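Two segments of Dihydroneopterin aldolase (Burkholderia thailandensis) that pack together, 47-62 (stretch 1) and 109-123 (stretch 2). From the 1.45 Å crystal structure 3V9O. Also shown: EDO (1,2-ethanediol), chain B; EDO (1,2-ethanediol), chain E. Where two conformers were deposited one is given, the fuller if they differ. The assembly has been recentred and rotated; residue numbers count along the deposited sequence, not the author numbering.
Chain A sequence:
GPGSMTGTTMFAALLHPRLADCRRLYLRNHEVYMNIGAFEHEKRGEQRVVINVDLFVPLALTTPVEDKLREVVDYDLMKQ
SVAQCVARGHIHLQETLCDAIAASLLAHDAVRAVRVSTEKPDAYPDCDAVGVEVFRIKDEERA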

ATOM      1  N   GLN A  47      13.382 -24.240   2.093  1.00 21.52           N
ATOM      2  CA  GLN A  47      12.131 -23.546   1.806  0.60 21.57           C
ATOM      3  C   GLN A  47      12.429 -22.221   1.136  1.00 18.35           C
ATOM      4  O   GLN A  47      13.486 -21.608   1.304  1.00 18.45           O
ATOM      5  CB  GLN A  47      11.365 -23.308   3.118  0.60 24.09           C
ATOM      6  CG  GLN A  47      11.002 -24.588   3.849  0.60 26.80           C
ATOM      7  CD  GLN A  47      10.109 -25.530   3.025  0.60 28.80           C
ATOM      8  OE1 GLN A  47       9.084 -25.115   2.468  0.60 29.56           O
ATOM      9  NE2 GLN A  47      10.490 -26.797   2.957  0.60 35.75           N
ATOM     10  N   ARG A  48      11.473 -21.709   0.362  1.00 17.22           N
ATOM     11  CA  ARG A  48      11.599 -20.373  -0.228  0.58 15.70           C
ATOM     12  C   ARG A  48      11.132 -19.333   0.767  1.00 15.62           C
ATOM     13  O   ARG A  48      10.061 -19.473   1.360  1.00 17.37           O
ATOM     14  CB  ARG A  48      10.732 -20.284  -1.499  0.58 18.16           C
ATOM     15  CG  ARG A  48      11.096 -19.100  -2.418  0.58 17.79           C
ATOM     16  CD  ARG A  48      10.555 -19.380  -3.843  0.58 17.71           C
ATOM     17  NE  ARG A  48       9.095 -19.212  -3.898  0.58 18.77           N
ATOM     18  CZ  ARG A  48       8.471 -18.067  -4.151  0.58 16.19           C
ATOM     19  NH1 ARG A  48       7.139 -18.033  -4.177  0.58 19.25           N
ATOM     20  NH2 ARG A  48       9.170 -16.957  -4.350  0.58 20.67           N
ATOM     21  N   VAL A  49      11.938 -18.293   0.963  1.00 13.85           N
ATOM     22  CA  VAL A  49      11.600 -17.167   1.852  1.00 13.66           C
ATOM     23  C   VAL A  49      11.703 -15.923   1.018  1.00 13.28           C
ATOM     24  O   VAL A  49      12.684 -15.744   0.253  1.00 14.00           O
ATOM     25  CB  VAL A  49      12.558 -17.118   3.072  1.00 14.83           C
ATOM     26  CG1 VAL A  49      12.220 -15.893   3.976  1.00 16.97           C
ATOM     27  CG2 VAL A  49      12.476 -18.415   3.885  1.00 16.35           C
ATOM     28  N   VAL A  50      10.706 -15.015   1.109  1.00 12.40           N
ATOM     29  CA  VAL A  50      10.714 -13.767   0.310  1.00 12.03           C
ATOM     30  C   VAL A  50      10.882 -12.598   1.288  1.00 14.44           C
ATOM     31  O   VAL A  50      10.145 -12.498   2.320  1.00 13.06           O
ATOM     32  CB  VAL A  50       9.429 -13.647  -0.497  1.00 12.70           C
ATOM     33  CG1 VAL A  50       9.375 -12.303  -1.226  1.00 15.59           C
ATOM     34  CG2 VAL A  50       9.316 -14.825  -1.518  1.00 14.01           C
ATOM     35  N   ILE A  51      11.843 -11.736   0.981  1.00 12.74           N
ATOM     36  CA  ILE A  51      12.290 -10.673   1.912  1.00 11.86           C
ATOM     37  C   ILE A  51      12.106  -9.321   1.247  1.00 12.58           C
ATOM     38  O   ILE A  51      12.434  -9.150   0.069  1.00 13.57           O
ATOM     39  CB  ILE A  51      13.753 -10.906   2.269  1.00 12.75           C
ATOM     40  CG1 ILE A  51      13.828 -12.251   2.986  1.00 16.40           C
ATOM     41  CG2 ILE A  51      14.251  -9.765   3.219  1.00 14.77           C
ATOM     42  CD1 ILE A  51      15.157 -12.823   3.129  1.00 24.05           C
ATOM     43  N   ASN A  52      11.563  -8.346   1.962  1.00 12.48           N
ATOM     44  CA  ASN A  52      11.446  -6.980   1.464  1.00 12.26           C
ATOM     45  C   ASN A  52      12.104  -6.069   2.451  1.00 13.28           C
ATOM     46  O   ASN A  52      12.004  -6.256   3.668  1.00 13.59           O
ATOM     47  CB  ASN A  52       9.948  -6.583   1.310  1.00 11.87           C
ATOM     48  CG  ASN A  52       9.356  -7.217   0.103  1.00 12.49           C
ATOM     49  OD1 ASN A  52       9.440  -6.649  -0.968  1.00 13.49           O
ATOM     50  ND2 ASN A  52       8.824  -8.446   0.225  1.00 13.85           N
ATOM     51  N   VAL A  53      12.825  -5.055   1.937  1.00 12.91           N
ATOM     52  CA  VAL A  53      13.603  -4.145   2.819  1.00 13.37           C
ATOM     53  C   VAL A  53      13.391  -2.713   2.332  1.00 13.74           C
ATOM     54  O   VAL A  53      13.403  -2.420   1.122  1.00 13.43           O
ATOM     55  CB  VAL A  53      15.109  -4.426   2.718  1.00 14.02           C
ATOM     56  CG1 VAL A  53      15.939  -3.483   3.648  1.00 15.08           C
ATOM     57  CG2 VAL A  53      15.402  -5.924   3.087  1.00 16.47           C
ATOM     58  N   ASP A  54      13.208  -1.817   3.310  1.00 15.19           N
ATOM     59  CA  ASP A  54      13.160  -0.354   3.062  1.00 15.09           C
ATOM     60  C   ASP A  54      14.223   0.238   3.988  1.00 15.12           C
ATOM     61  O   ASP A  54      14.267  -0.012   5.196  1.00 15.67           O
ATOM     62  CB  ASP A  54      11.826   0.284   3.390  1.00 15.45           C
ATOM     63  CG  ASP A  54      10.704  -0.166   2.519  1.00 22.41           C
ATOM     64  OD1 ASP A  54      10.768  -0.063   1.302  1.00 21.59           O
ATOM     65  OD2 ASP A  54       9.679  -0.572   3.088  1.00 34.50           O
ATOM     66  N   LEU A  55      15.166   0.997   3.419  1.00 15.44           N
ATOM     67  CA  LEU A  55      16.177   1.670   4.202  1.00 15.56           C
ATOM     68  C   LEU A  55      15.943   3.174   4.087  1.00 14.07           C
ATOM     69  O   LEU A  55      15.850   3.703   2.957  1.00 16.96           O
ATOM     70  CB  LEU A  55      17.538   1.222   3.615  1.00 20.55           C
ATOM     71  CG  LEU A  55      18.780   1.271   4.420  1.00 24.80           C
ATOM     72  CD1 LEU A  55      18.575   0.338   5.635  1.00 23.18           C
ATOM     73  CD2 LEU A  55      19.899   0.711   3.531  1.00 23.14           C
ATOM     74  N   PHE A  56      15.844   3.896   5.196  1.00 15.26           N
ATOM     75  CA  PHE A  56      15.641   5.374   5.201  1.00 15.34           C
ATOM     76  C   PHE A  56      16.950   6.031   5.503  1.00 15.92           C
ATOM     77  O   PHE A  56      17.511   5.787   6.592  1.00 17.77           O
ATOM     78  CB  PHE A  56      14.513   5.783   6.144  1.00 16.79           C
ATOM     79  CG  PHE A  56      13.199   5.126   5.727  1.00 16.54           C
ATOM     80  CD1 PHE A  56      12.850   3.832   6.147  1.00 18.10           C
ATOM     81  CD2 PHE A  56      12.367   5.856   4.884  1.00 19.49           C
ATOM     82  CE1 PHE A  56      11.644   3.231   5.675  1.00 20.25           C
ATOM     83  CE2 PHE A  56      11.174   5.287   4.460  1.00 22.61           C
ATOM     84  CZ  PHE A  56      10.824   4.008   4.867  1.00 20.78           C
ATOM     85  N   VAL A  57      17.457   6.803   4.546  1.00 16.01           N
ATOM     86  CA  VAL A  57      18.753   7.468   4.681  1.00 16.17           C
ATOM     87  C   VAL A  57      18.571   8.992   4.490  1.00 17.51           C
ATOM     88  O   VAL A  57      17.806   9.407   3.582  1.00 17.79           O
ATOM     89  CB  VAL A  57      19.783   6.843   3.681  1.00 15.00           C
ATOM     90  CG1 VAL A  57      19.909   5.356   3.943  1.00 19.22           C
ATOM     91  CG2 VAL A  57      19.346   7.027   2.226  1.00 17.23           C
ATOM     92  N   PRO A  58      19.227   9.836   5.270  1.00 18.73           N
ATOM     93  CA  PRO A  58      18.998  11.278   5.151  1.00 18.53           C
ATOM     94  C   PRO A  58      19.371  11.814   3.767  1.00 19.10           C
ATOM     95  O   PRO A  58      20.413  11.435   3.223  1.00 19.72           O
ATOM     96  CB  PRO A  58      19.948  11.881   6.214  1.00 21.59           C
ATOM     97  CG  PRO A  58      20.001  10.765   7.255  1.00 22.65           C
ATOM     98  CD  PRO A  58      20.029   9.492   6.470  1.00 21.84           C
ATOM     99  N   LEU A  59      18.522  12.688   3.198  1.00 20.15           N
ATOM    100  CA  LEU A  59      18.894  13.426   1.994  1.00 22.75           C
ATOM    101  C   LEU A  59      20.208  14.143   2.157  1.00 22.44           C
ATOM    102  O   LEU A  59      21.003  14.221   1.225  1.00 26.36           O
ATOM    103  CB  LEU A  59      17.780  14.423   1.627  1.00 24.95           C
ATOM    104  CG  LEU A  59      16.440  13.735   1.281  1.00 24.02           C
ATOM    105  CD1 LEU A  59      15.287  14.732   1.137  1.00 27.14           C
ATOM    106  CD2 LEU A  59      16.565  12.913  -0.012  1.00 25.75           C
ATOM    107  N   ALA A  60      20.477  14.723   3.337  1.00 23.65           N
ATOM    108  CA  ALA A  60      21.666  15.516   3.501  1.00 24.21           C
ATOM    109  C   ALA A  60      22.923  14.672   3.340  1.00 24.93           C
ATOM    110  O   ALA A  60      24.009  15.216   3.053  1.00 28.47           O
ATOM    111  CB  ALA A  60      21.658  16.234   4.854  1.00 29.21           C
ATOM    112  N   LEU A  61      22.791  13.368   3.525  1.00 23.95           N
ATOM    113  CA  LEU A  61      23.927  12.465   3.398  1.00 22.51           C
ATOM    114  C   LEU A  61      23.955  11.748   2.056  1.00 23.32           C
ATOM    115  O   LEU A  61      24.889  10.981   1.809  1.00 25.08           O
ATOM    116  CB  LEU A  61      23.924  11.410   4.526  1.00 24.36           C
ATOM    117  CG  LEU A  61      24.015  12.036   5.920  1.00 23.56           C
ATOM    118  CD1 LEU A  61      23.932  10.919   6.993  1.00 31.24           C
ATOM    119  CD2 LEU A  61      25.296  12.838   6.122  1.00 25.86           C
ATOM    120  N   THR A  62      22.938  11.926   1.204  1.00 20.75           N
ATOM    121  CA  THR A  62      22.791  11.038   0.022  1.00 19.33           C
ATOM    122  C   THR A  62      22.279  11.780  -1.178  1.00 19.68           C
ATOM    123  O   THR A  62      21.566  11.215  -2.010  1.00 21.05           O
ATOM    124  CB  THR A  62      21.850   9.839   0.280  1.00 18.69           C
ATOM    125  OG1 THR A  62      20.527  10.316   0.566  1.00 18.26           O
ATOM    126  CG2 THR A  62      22.374   8.983   1.432  1.00 20.19           C
ATOM    127  N   ASP A 109      26.041   4.419  10.058  1.00 17.24           N
ATOM    128  CA  ASP A 109      25.825   5.801  10.445  1.00 19.41           C
ATOM    129  C   ASP A 109      24.763   6.529   9.607  1.00 22.42           C
ATOM    130  O   ASP A 109      24.067   7.417  10.100  1.00 24.04           O
ATOM    131  CB  ASP A 109      27.124   6.548  10.350  1.00 19.06           C
ATOM    132  CG  ASP A 109      28.116   6.097  11.405  1.00 23.98           C
ATOM    133  OD1 ASP A 109      28.866   5.193  11.083  1.00 23.75           O
ATOM    134  OD2 ASP A 109      28.156   6.685  12.493  1.00 26.19           O
ATOM    135  N   ALA A 110      24.682   6.218   8.316  1.00 18.87           N
ATOM    136  CA  ALA A 110      23.784   6.997   7.464  1.00 19.72           C
ATOM    137  C   ALA A 110      22.405   6.363   7.376  1.00 18.69           C
ATOM    138  O   ALA A 110      21.613   6.849   6.526  1.00 21.68           O
ATOM    139  CB  ALA A 110      24.420   7.172   6.080  1.00 20.93           C
ATOM    140  N   VAL A 111      22.094   5.302   8.155  1.00 17.39           N
ATOM    141  CA  VAL A 111      20.759   4.720   8.159  1.00 17.08           C
ATOM    142  C   VAL A 111      19.984   5.293   9.354  1.00 19.98           C
ATOM    143  O   VAL A 111      20.405   5.148  10.531  1.00 22.77           O
ATOM    144  CB  VAL A 111      20.858   3.203   8.196  1.00 17.12           C
ATOM    145  CG1 VAL A 111      19.481   2.563   8.386  1.00 16.48           C
ATOM    146  CG2 VAL A 111      21.507   2.678   6.858  1.00 17.86           C
ATOM    147  N   ARG A 112      18.846   5.926   9.084  1.00 17.20           N
ATOM    148  CA  ARG A 112      17.936   6.480  10.082  1.00 18.70           C
ATOM    149  C   ARG A 112      16.921   5.446  10.532  1.00 19.91           C
ATOM    150  O   ARG A 112      16.503   5.422  11.680  1.00 20.12           O
ATOM    151  CB  ARG A 112      17.211   7.648   9.457  1.00 22.12           C
ATOM    152  CG  ARG A 112      15.984   8.208  10.182  1.00 31.25           C
ATOM    153  CD  ARG A 112      16.415   9.096  11.327  1.00 31.83           C
ATOM    154  NE  ARG A 112      17.437  10.107  10.994  1.00 34.45           N
ATOM    155  CZ  ARG A 112      17.191  11.284  10.399  1.00 37.21           C
ATOM    156  NH1 ARG A 112      15.945  11.627  10.060  1.00 37.97           N
ATOM    157  NH2 ARG A 112      18.201  12.130  10.162  1.00 40.99           N
ATOM    158  N   ALA A 113      16.451   4.585   9.601  1.00 15.95           N
ATOM    159  CA  ALA A 113      15.395   3.617   9.918  1.00 15.40           C
ATOM    160  C   ALA A 113      15.414   2.470   8.936  1.00 14.40           C
ATOM    161  O   ALA A 113      15.953   2.657   7.808  1.00 15.21           O
ATOM    162  CB  ALA A 113      14.009   4.260   9.882  1.00 18.15           C
ATOM    163  N   VAL A 114      14.831   1.354   9.321  1.00 14.49           N
ATOM    164  CA  VAL A 114      14.699   0.246   8.385  0.62 14.38           C
ATOM    165  C   VAL A 114      13.376  -0.473   8.602  1.00 16.57           C
ATOM    166  O   VAL A 114      12.875  -0.583   9.740  1.00 16.95           O
ATOM    167  CB  VAL A 114      15.939  -0.657   8.470  0.62 13.67           C
ATOM    168  CG1 VAL A 114      16.047  -1.281   9.828  0.62 16.33           C
ATOM    169  CG2 VAL A 114      15.893  -1.740   7.351  0.62 15.37           C
ATOM    170  N   ARG A 115      12.775  -0.930   7.501  1.00 14.34           N
ATOM    171  CA  ARG A 115      11.595  -1.793   7.556  1.00 14.76           C
ATOM    172  C   ARG A 115      12.089  -3.108   6.923  1.00 13.12           C
ATOM    173  O   ARG A 115      12.648  -3.064   5.793  1.00 15.66           O
ATOM    174  CB  ARG A 115      10.414  -1.235   6.777  1.00 15.76           C
ATOM    175  CG  ARG A 115       9.137  -2.153   6.947  1.00 17.60           C
ATOM    176  CD  ARG A 115       7.954  -1.650   6.110  1.00 27.08           C
ATOM    177  NE  ARG A 115       8.238  -1.843   4.666  1.00 31.90           N
ATOM    178  CZ  ARG A 115       8.056  -2.980   3.944  1.00 37.40           C
ATOM    179  NH1 ARG A 115       7.587  -4.122   4.471  1.00 38.03           N
ATOM    180  NH2 ARG A 115       8.371  -2.974   2.643  1.00 37.62           N
ATOM    181  N   VAL A 116      11.871  -4.249   7.551  1.00 13.05           N
ATOM    182  CA  VAL A 116      12.198  -5.564   6.990  1.00 12.42           C
ATOM    183  C   VAL A 116      11.011  -6.478   7.195  1.00 12.77           C
ATOM    184  O   VAL A 116      10.409  -6.509   8.263  1.00 13.17           O
ATOM    185  CB  VAL A 116      13.361  -6.221   7.699  1.00 13.22           C
ATOM    186  CG1 VAL A 116      13.695  -7.584   7.015  1.00 14.61           C
ATOM    187  CG2 VAL A 116      14.577  -5.298   7.701  1.00 16.50           C
ATOM    188  N   SER A 117      10.616  -7.168   6.127  1.00 11.78           N
ATOM    189  CA  SER A 117       9.650  -8.262   6.237  1.00 13.18           C
ATOM    190  C   SER A 117      10.281  -9.525   5.666  1.00 11.16           C
ATOM    191  O   SER A 117      11.015  -9.503   4.659  1.00 12.67           O
ATOM    192  CB  SER A 117       8.286  -7.967   5.576  1.00 13.03           C
ATOM    193  OG  SER A 117       8.426  -7.840   4.169  1.00 14.30           O
ATOM    194  N   THR A 118       9.947 -10.632   6.296  1.00 12.14           N
ATOM    195  CA  THR A 118      10.182 -11.973   5.737  1.00 12.32           C
ATOM    196  C   THR A 118       8.847 -12.664   5.597  1.00 13.18           C
ATOM    197  O   THR A 118       7.913 -12.368   6.346  1.00 13.18           O
ATOM    198  CB  THR A 118      11.129 -12.842   6.640  1.00 13.17           C
ATOM    199  OG1 THR A 118      10.497 -13.012   7.917  1.00 15.50           O
ATOM    200  CG2 THR A 118      12.496 -12.099   6.884  1.00 14.15           C
ATOM    201  N   GLU A 119       8.733 -13.568   4.610  1.00 12.66           N
ATOM    202  CA  GLU A 119       7.489 -14.349   4.507  1.00 12.24           C
ATOM    203  C   GLU A 119       7.812 -15.653   3.856  1.00 12.57           C
ATOM    204  O   GLU A 119       8.757 -15.823   3.092  1.00 12.77           O
ATOM    205  CB  GLU A 119       6.414 -13.543   3.760  1.00 12.04           C
ATOM    206  CG  GLU A 119       6.745 -13.351   2.267  1.00 13.55           C
ATOM    207  CD  GLU A 119       5.902 -12.322   1.571  1.00 18.12           C
ATOM    208  OE1 GLU A 119       5.601 -11.291   2.188  1.00 19.31           O
ATOM    209  OE2 GLU A 119       5.656 -12.480   0.350  1.00 19.83           O
ATOM    210  N   LYS A 120       6.927 -16.627   4.159  1.00 12.91           N
ATOM    211  CA  LYS A 120       6.987 -17.952   3.562  1.00 13.88           C
ATOM    212  C   LYS A 120       5.800 -18.147   2.659  1.00 14.10           C
ATOM    213  O   LYS A 120       4.651 -18.370   3.130  1.00 15.66           O
ATOM    214  CB  LYS A 120       6.921 -19.019   4.667  1.00 16.10           C
ATOM    215  CG  LYS A 120       8.191 -19.170   5.396  1.00 15.15           C
ATOM    216  CD  LYS A 120       7.963 -20.259   6.529  1.00 22.44           C
ATOM    217  CE  LYS A 120       9.058 -20.368   7.430  1.00 28.28           C
ATOM    218  NZ  LYS A 120       8.807 -21.644   8.289  1.00 24.03           N
ATOM    219  N   PRO A 121       6.021 -18.102   1.346  1.00 12.97           N
ATOM    220  CA  PRO A 121       4.893 -18.343   0.414  1.00 13.75           C
ATOM    221  C   PRO A 121       4.298 -19.720   0.539  1.00 15.73           C
ATOM    222  O   PRO A 121       3.114 -19.863   0.146  1.00 16.43           O
ATOM    223  CB  PRO A 121       5.492 -18.146  -0.983  1.00 16.28           C
ATOM    224  CG  PRO A 121       7.039 -18.293  -0.743  1.00 18.29           C
ATOM    225  CD  PRO A 121       7.261 -17.743   0.622  1.00 14.57           C
ATOM    226  N   ASP A 122       5.063 -20.695   1.002  1.00 16.14           N
ATOM    227  CA  ASP A 122       4.566 -22.103   0.996  1.00 15.76           C
ATOM    228  C   ASP A 122       4.179 -22.567   2.373  1.00 16.76           C
ATOM    229  O   ASP A 122       3.978 -23.817   2.524  1.00 18.19           O
ATOM    230  CB  ASP A 122       5.579 -23.041   0.353  1.00 19.96           C
ATOM    231  CG  ASP A 122       5.955 -22.585  -1.021  1.00 24.64           C
ATOM    232  OD1 ASP A 122       5.053 -22.166  -1.775  1.00 26.42           O
ATOM    233  OD2 ASP A 122       7.154 -22.567  -1.329  1.00 26.46           O
ATOM    234  N   ALA A 123       4.009 -21.695   3.346  1.00 14.71           N
ATOM    235  CA  ALA A 123       3.584 -22.167   4.666  1.00 16.15           C
ATOM    236  C   ALA A 123       2.259 -22.916   4.639  1.00 15.18           C
ATOM    237  O   ALA A 123       2.116 -23.959   5.317  1.00 17.25           O
ATOM    238  CB  ALA A 123       3.508 -20.984   5.647  1.00 16.16           C
TER
HETATM  239  C1  EDO B 140      21.855   9.905  10.442  1.00 39.27           C
HETATM  240  O1  EDO B 140      21.113  11.110  10.714  1.00 41.53           O
HETATM  241  C2  EDO B 140      20.926   8.710  10.615  1.00 32.81           C
HETATM  242  O2  EDO B 140      20.087   8.791  11.795  1.00 38.07           O
HETATM  243  C1  EDO E 143       6.638 -13.066  -3.875  1.00 43.60           C
HETATM  244  O1  EDO E 143       6.377 -14.480  -3.932  1.00 45.39           O
HETATM  245  C2  EDO E 143       7.694 -12.669  -4.917  1.00 47.10           C
HETATM  246  O2  EDO E 143       8.668 -13.700  -5.182  1.00 48.14           O
HETATM  247  O   HOH W   1       9.060 -23.251   0.291  1.00 20.23           O
HETATM  248  O   HOH W   2       7.788 -20.824   2.039  1.00 17.63           O
HETATM  249  O   HOH W   3       7.596 -21.624  -3.825  1.00 22.78           O
HETATM  250  O   HOH W   4       8.500 -10.175   2.587  1.00 14.20           O

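The shortest contact between the two segments is a salt bridge that lies over the backbone ladder: R115 NE donates to D54 OD2 at 2.5 Å, a very short hydrogen bond, and R115 NH2 reaches the same oxygen, D54 OD2, in a weak one of 2.8 Å, its N–H...O angle only 129°. The carboxylate oxygen sits at the edge of the guanidinium, near its plane, where it is shared by both N–H groups, at bent angles of 144° for NE and 129° for NH2. D54 and R115 are also directly paired in the sheet, where D54 N to R115 O (2.8 Å) and R115 N to D54 O (2.9 Å) close a ring around the pair.

The strands run antiparallel, at 176°, and the same reciprocal pattern recurs at N52 with S117 and at V50 with E119. It changes at F56. There F56 N donates to A113 O at 2.9 Å, but F56 O accepts its shorter bond from R112 N (2.8 Å) and only a weak one from A113 N (3.4 Å). Beyond this point A110 O lies 3.1 Å from P58 CD and is buried without a polar partner.

Side chains alternate between the two faces. On one, I51, V53 and L55 pack with V116 and V114; L55 CD1 approaches V114 CG2 at 3.8 Å and V111 CG1 at 3.7 Å. The face carrying D54 and R115 is more polar. Here water 4 joins the strands: it accepts from N52 ND2 (2.9 Å), lies 2.9 Å from V50 O, and hydrogen-bonds S117 OG (2.8 Å).

At the other end, P121 CG lies over one face of the R48 guanidinium, 3.4 Å from R48 NH1. Water links R48 to the turn beginning at K120: water 2 donates to R48 O (2.7 Å) and accepts from D122 N (2.9 Å), while water 3 accepts from R48 NE (2.8 Å) and donates to D122 OD2 (2.7 Å).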